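Local coordinates for proteasome accessory factor B/C (PafBC) (Paenarthrobacter aurescens, PDB 6SJ9), which is a transcriptional regulator of the bacterial DNA damage response, probably binding DNA through its winged helix-turn-helix domains, at residues 245-256 with 297-307. Residues are numbered along the deposited sequence; the frame is centred on the assembly and turned at random.
Sequences RQATLVIDKDKL and PHVKVTGPAEL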
loop_
_atom_site.group_PDB
_atom_site.type_symbol
_atom_site.label_atom_id
_atom_site.label_comp_id
_atom_site.label_asym_id
_atom_site.label_seq_id
_atom_site.Cartn_x
_atom_site.Cartn_y
_atom_site.Cartn_z
ATOM N N ARG A 245 -8.250 -18.525 16.031
ATOM C CA ARG A 245 -8.586 -18.262 17.429
ATOM C C ARG A 245 -9.468 -17.014 17.549
ATOM O O ARG A 245 -9.646 -16.269 16.589
ATOM C CB ARG A 245 -7.304 -18.128 18.262
ATOM C CG ARG A 245 -6.490 -19.440 18.361
ATOM C CD ARG A 245 -4.963 -19.208 18.265
ATOM N NE ARG A 245 -4.439 -18.598 19.485
ATOM C CZ ARG A 245 -3.156 -18.330 19.708
ATOM N NH1 ARG A 245 -2.237 -18.621 18.792
ATOM N NH2 ARG A 245 -2.792 -17.768 20.854
ATOM N N GLN A 246 -10.067 -16.825 18.733
ATOM C CA GLN A 246 -10.985 -15.721 19.016
ATOM C C GLN A 246 -10.428 -14.776 20.071
ATOM O O GLN A 246 -10.000 -15.216 21.140
ATOM C CB GLN A 246 -12.339 -16.222 19.510
ATOM C CG GLN A 246 -13.339 -15.102 19.817
ATOM C CD GLN A 246 -14.784 -15.608 20.022
ATOM O OE1 GLN A 246 -15.465 -16.010 19.072
ATOM N NE2 GLN A 246 -15.238 -15.597 21.275
ATOM N N ALA A 247 -10.431 -13.480 19.756
ATOM C CA ALA A 247 -10.021 -12.421 20.666
ATOM C C ALA A 247 -11.241 -11.687 21.227
ATOM O O ALA A 247 -12.256 -11.534 20.545
ATOM C CB ALA A 247 -9.102 -11.432 19.938
ATOM N N THR A 248 -11.127 -11.217 22.472
ATOM C CA THR A 248 -12.173 -10.439 23.131
ATOM C C THR A 248 -11.597 -9.068 23.470
ATOM O O THR A 248 -10.598 -8.965 24.198
ATOM C CB THR A 248 -12.694 -11.144 24.382
ATOM O OG1 THR A 248 -13.033 -12.498 24.056
ATOM C CG2 THR A 248 -13.953 -10.463 24.902
ATOM N N LEU A 249 -12.209 -8.019 22.919
ATOM C CA LEU A 249 -11.653 -6.679 22.971
ATOM C C LEU A 249 -12.695 -5.703 23.492
ATOM O O LEU A 249 -13.882 -5.805 23.157
ATOM C CB LEU A 249 -11.173 -6.234 21.586
ATOM C CG LEU A 249 -10.243 -7.189 20.839
ATOM C CD1 LEU A 249 -9.942 -6.615 19.449
ATOM C CD2 LEU A 249 -8.949 -7.496 21.613
ATOM N N VAL A 250 -12.246 -4.769 24.327
ATOM C CA VAL A 250 -13.033 -3.606 24.716
ATOM C C VAL A 250 -12.457 -2.406 23.987
ATOM O O VAL A 250 -11.276 -2.090 24.163
ATOM C CB VAL A 250 -13.022 -3.386 26.235
ATOM C CG1 VAL A 250 -13.668 -2.071 26.546
ATOM C CG2 VAL A 250 -13.743 -4.516 26.945
ATOM N N ILE A 251 -13.302 -1.713 23.218
ATOM C CA ILE A 251 -12.907 -0.600 22.363
ATOM C C ILE A 251 -13.815 0.604 22.598
ATOM O O ILE A 251 -14.989 0.462 22.950
ATOM C CB ILE A 251 -12.959 -0.983 20.871
ATOM C CG1 ILE A 251 -14.386 -1.359 20.480
ATOM C CG2 ILE A 251 -12.039 -2.146 20.570
ATOM C CD1 ILE A 251 -14.527 -1.651 19.009
ATOM N N ASP A 252 -13.254 1.800 22.428
ATOM C CA ASP A 252 -14.028 3.034 22.532
ATOM C C ASP A 252 -15.096 3.087 21.441
ATOM O O ASP A 252 -14.840 2.754 20.277
ATOM C CB ASP A 252 -13.112 4.247 22.401
ATOM C CG ASP A 252 -12.100 4.341 23.527
ATOM O OD1 ASP A 252 -12.144 3.492 24.444
ATOM O OD2 ASP A 252 -11.252 5.255 23.485
ATOM N N LYS A 253 -16.287 3.549 21.809
ATOM C CA LYS A 253 -17.359 3.702 20.834
ATOM C C LYS A 253 -16.977 4.687 19.742
ATOM O O LYS A 253 -16.213 5.626 19.964
ATOM C CB LYS A 253 -18.634 4.172 21.521
ATOM C CG LYS A 253 -19.302 3.084 22.323
ATOM C CD LYS A 253 -20.625 3.520 22.857
ATOM C CE LYS A 253 -21.332 2.368 23.566
ATOM N NZ LYS A 253 -22.241 1.589 22.669
ATOM N N ASP A 254 -17.447 4.408 18.529
ATOM C CA ASP A 254 -17.205 5.248 17.358
ATOM C C ASP A 254 -15.728 5.330 16.964
ATOM O O ASP A 254 -15.326 6.268 16.265
ATOM C CB ASP A 254 -17.792 6.648 17.549
ATOM C CG ASP A 254 -19.283 6.613 17.830
ATOM O OD1 ASP A 254 -20.013 6.071 16.975
ATOM O OD2 ASP A 254 -19.725 7.109 18.894
ATOM N N LYS A 255 -14.903 4.366 17.376
ATOM C CA LYS A 255 -13.490 4.354 17.014
ATOM C C LYS A 255 -13.095 3.005 16.422
ATOM O O LYS A 255 -13.787 1.997 16.582
ATOM C CB LYS A 255 -12.591 4.670 18.213
ATOM C CG LYS A 255 -12.715 6.086 18.726
ATOM C CD LYS A 255 -12.298 7.071 17.635
ATOM C CE LYS A 255 -11.399 8.153 18.199
ATOM N NZ LYS A 255 -12.011 8.695 19.441
ATOM N N LEU A 256 -11.966 3.005 15.709
ATOM C CA LEU A 256 -11.352 1.783 15.204
ATOM C C LEU A 256 -12.265 1.110 14.170
ATOM O O LEU A 256 -12.771 -0.005 14.347
ATOM C CB LEU A 256 -11.025 0.843 16.370
ATOM C CG LEU A 256 -10.328 1.483 17.576
ATOM C CD1 LEU A 256 -9.847 0.420 18.538
ATOM C CD2 LEU A 256 -9.182 2.367 17.143
ATOM N N PRO A 297 -4.734 3.560 23.646
ATOM C CA PRO A 297 -5.800 3.514 24.659
ATOM C C PRO A 297 -7.184 3.253 24.084
ATOM O O PRO A 297 -8.093 2.991 24.858
ATOM C CB PRO A 297 -5.728 4.901 25.302
ATOM C CG PRO A 297 -5.295 5.770 24.154
ATOM C CD PRO A 297 -4.316 4.946 23.352
ATOM N N HIS A 298 -7.370 3.263 22.764
ATOM C CA HIS A 298 -8.690 2.982 22.209
ATOM C C HIS A 298 -9.114 1.525 22.345
ATOM O O HIS A 298 -10.255 1.204 22.019
ATOM C CB HIS A 298 -8.735 3.376 20.742
ATOM C CG HIS A 298 -8.566 4.839 20.503
ATOM N ND1 HIS A 298 -8.918 5.795 21.441
ATOM C CD2 HIS A 298 -8.066 5.517 19.439
ATOM C CE1 HIS A 298 -8.648 6.997 20.957
ATOM N NE2 HIS A 298 -8.134 6.855 19.743
ATOM N N VAL A 299 -8.254 0.645 22.830
ATOM C CA VAL A 299 -8.574 -0.774 22.913
ATOM C C VAL A 299 -7.882 -1.354 24.131
ATOM O O VAL A 299 -6.774 -0.946 24.497
ATOM C CB VAL A 299 -8.183 -1.530 21.607
ATOM C CG1 VAL A 299 -6.661 -1.422 21.290
ATOM C CG2 VAL A 299 -8.602 -2.999 21.677
ATOM N N LYS A 300 -8.557 -2.299 24.760
ATOM C CA LYS A 300 -7.984 -3.165 25.772
ATOM C C LYS A 300 -8.274 -4.602 25.380
ATOM O O LYS A 300 -9.411 -4.929 25.029
ATOM C CB LYS A 300 -8.577 -2.893 27.174
ATOM C CG LYS A 300 -8.060 -3.849 28.234
ATOM C CD LYS A 300 -8.843 -3.669 29.541
ATOM C CE LYS A 300 -8.272 -4.468 30.704
ATOM N NZ LYS A 300 -9.170 -4.379 31.931
ATOM N N VAL A 301 -7.243 -5.435 25.368
ATOM C CA VAL A 301 -7.433 -6.870 25.195
ATOM C C VAL A 301 -7.936 -7.429 26.522
ATOM O O VAL A 301 -7.257 -7.307 27.549
ATOM C CB VAL A 301 -6.126 -7.565 24.785
ATOM C CG1 VAL A 301 -6.331 -9.073 24.716
ATOM C CG2 VAL A 301 -5.612 -7.038 23.463
ATOM N N THR A 302 -9.138 -8.010 26.526
ATOM C CA THR A 302 -9.501 -8.743 27.733
ATOM C C THR A 302 -9.021 -10.191 27.665
ATOM O O THR A 302 -8.649 -10.758 28.697
ATOM C CB THR A 302 -11.006 -8.672 28.019
ATOM O OG1 THR A 302 -11.741 -9.256 26.942
ATOM C CG2 THR A 302 -11.453 -7.220 28.222
ATOM N N GLY A 303 -8.997 -10.792 26.479
ATOM C CA GLY A 303 -8.468 -12.124 26.319
ATOM C C GLY A 303 -8.237 -12.448 24.859
ATOM O O GLY A 303 -8.691 -11.716 23.982
ATOM N N PRO A 304 -7.465 -13.509 24.557
ATOM C CA PRO A 304 -6.771 -14.436 25.457
ATOM C C PRO A 304 -5.473 -13.835 25.984
ATOM O O PRO A 304 -4.959 -12.884 25.411
ATOM C CB PRO A 304 -6.494 -15.646 24.568
ATOM C CG PRO A 304 -6.255 -15.031 23.231
ATOM C CD PRO A 304 -7.238 -13.867 23.146
ATOM N N ALA A 305 -4.913 -14.467 27.014
ATOM C CA ALA A 305 -3.769 -13.905 27.722
ATOM C C ALA A 305 -2.528 -13.805 26.845
ATOM O O ALA A 305 -1.714 -12.910 27.050
ATOM C CB ALA A 305 -3.482 -14.730 28.982
ATOM N N GLU A 306 -2.337 -14.729 25.904
ATOM C CA GLU A 306 -1.164 -14.639 25.052
ATOM C C GLU A 306 -1.234 -13.394 24.171
ATOM O O GLU A 306 -0.213 -12.736 23.927
ATOM C CB GLU A 306 -1.029 -15.914 24.203
ATOM C CG GLU A 306 0.394 -16.148 23.647
ATOM C CD GLU A 306 0.461 -17.034 22.381
ATOM O OE1 GLU A 306 -0.577 -17.623 21.991
ATOM O OE2 GLU A 306 1.566 -17.138 21.774
ATOM N N LEU A 307 -2.448 -13.033 23.733
ATOM C CA LEU A 307 -2.664 -11.802 22.975
ATOM C C LEU A 307 -2.426 -10.571 23.836
ATOM O O LEU A 307 -1.796 -9.601 23.402
ATOM C CB LEU A 307 -4.097 -11.793 22.430
ATOM C CG LEU A 307 -4.444 -10.530 21.664
ATOM C CD1 LEU A 307 -3.467 -10.490 20.545
ATOM C CD2 LEU A 307 -5.836 -10.654 21.135
#
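H298 lies against D252 and L256 where strand 245-252 pairs antiparallel with strand 299-303, the first strand, inside the sheet, and the fourth, at its edge, of the four-stranded antiparallel, ferredoxin-like sheet of a WCX domain. H298 has the most surface buried here. Its ND1 donates to D252 OD2 at 3.1 Å; ND1 meets OD2 from above the carboxylate plane, and the carboxylate and ring planes are 67° apart. Histidine suits this place because one flat ring offers a donor to D252 while its CB rests on the methyls of L256, CD2 at 3.8 Å, and the aliphatic CE of K255 lies 3.8 Å from its NE2. The rings of W654 and H298 meet edge-to-face, and R275 holds the other oxygen of D252 in a salt bridge. An alanine in place of H298 would probably leave D252 OD2 without this donor and open a gap beside W654 and the aliphatic end of K255.

V250, a branched residue well suited to an extended strand, is paired with K300 by two backbone hydrogen bonds, V250 N to K300 O and K300 N to V250 O. Its CG1 stands anti to the backbone N (chi1 171°), which puts CG2 anti to the carbonyl carbon, where it meets T302 CG2 at 3.8 Å. On the other face L249 and V301 lie side by side, their methyls CD2 and CG2 in contact, and L292 of helix 285-294 packs against both.

Near T248 the register slips by one residue in a classic beta bulge, T302 and G303 both facing T248. T248 N donates to G303 O in an almost straight bond. In return T248 O accepts T302 N at 2.9 Å, with weak additional bonds from G303 N and from the hydroxyl T302 OG1, 3.0 Å from T248 O.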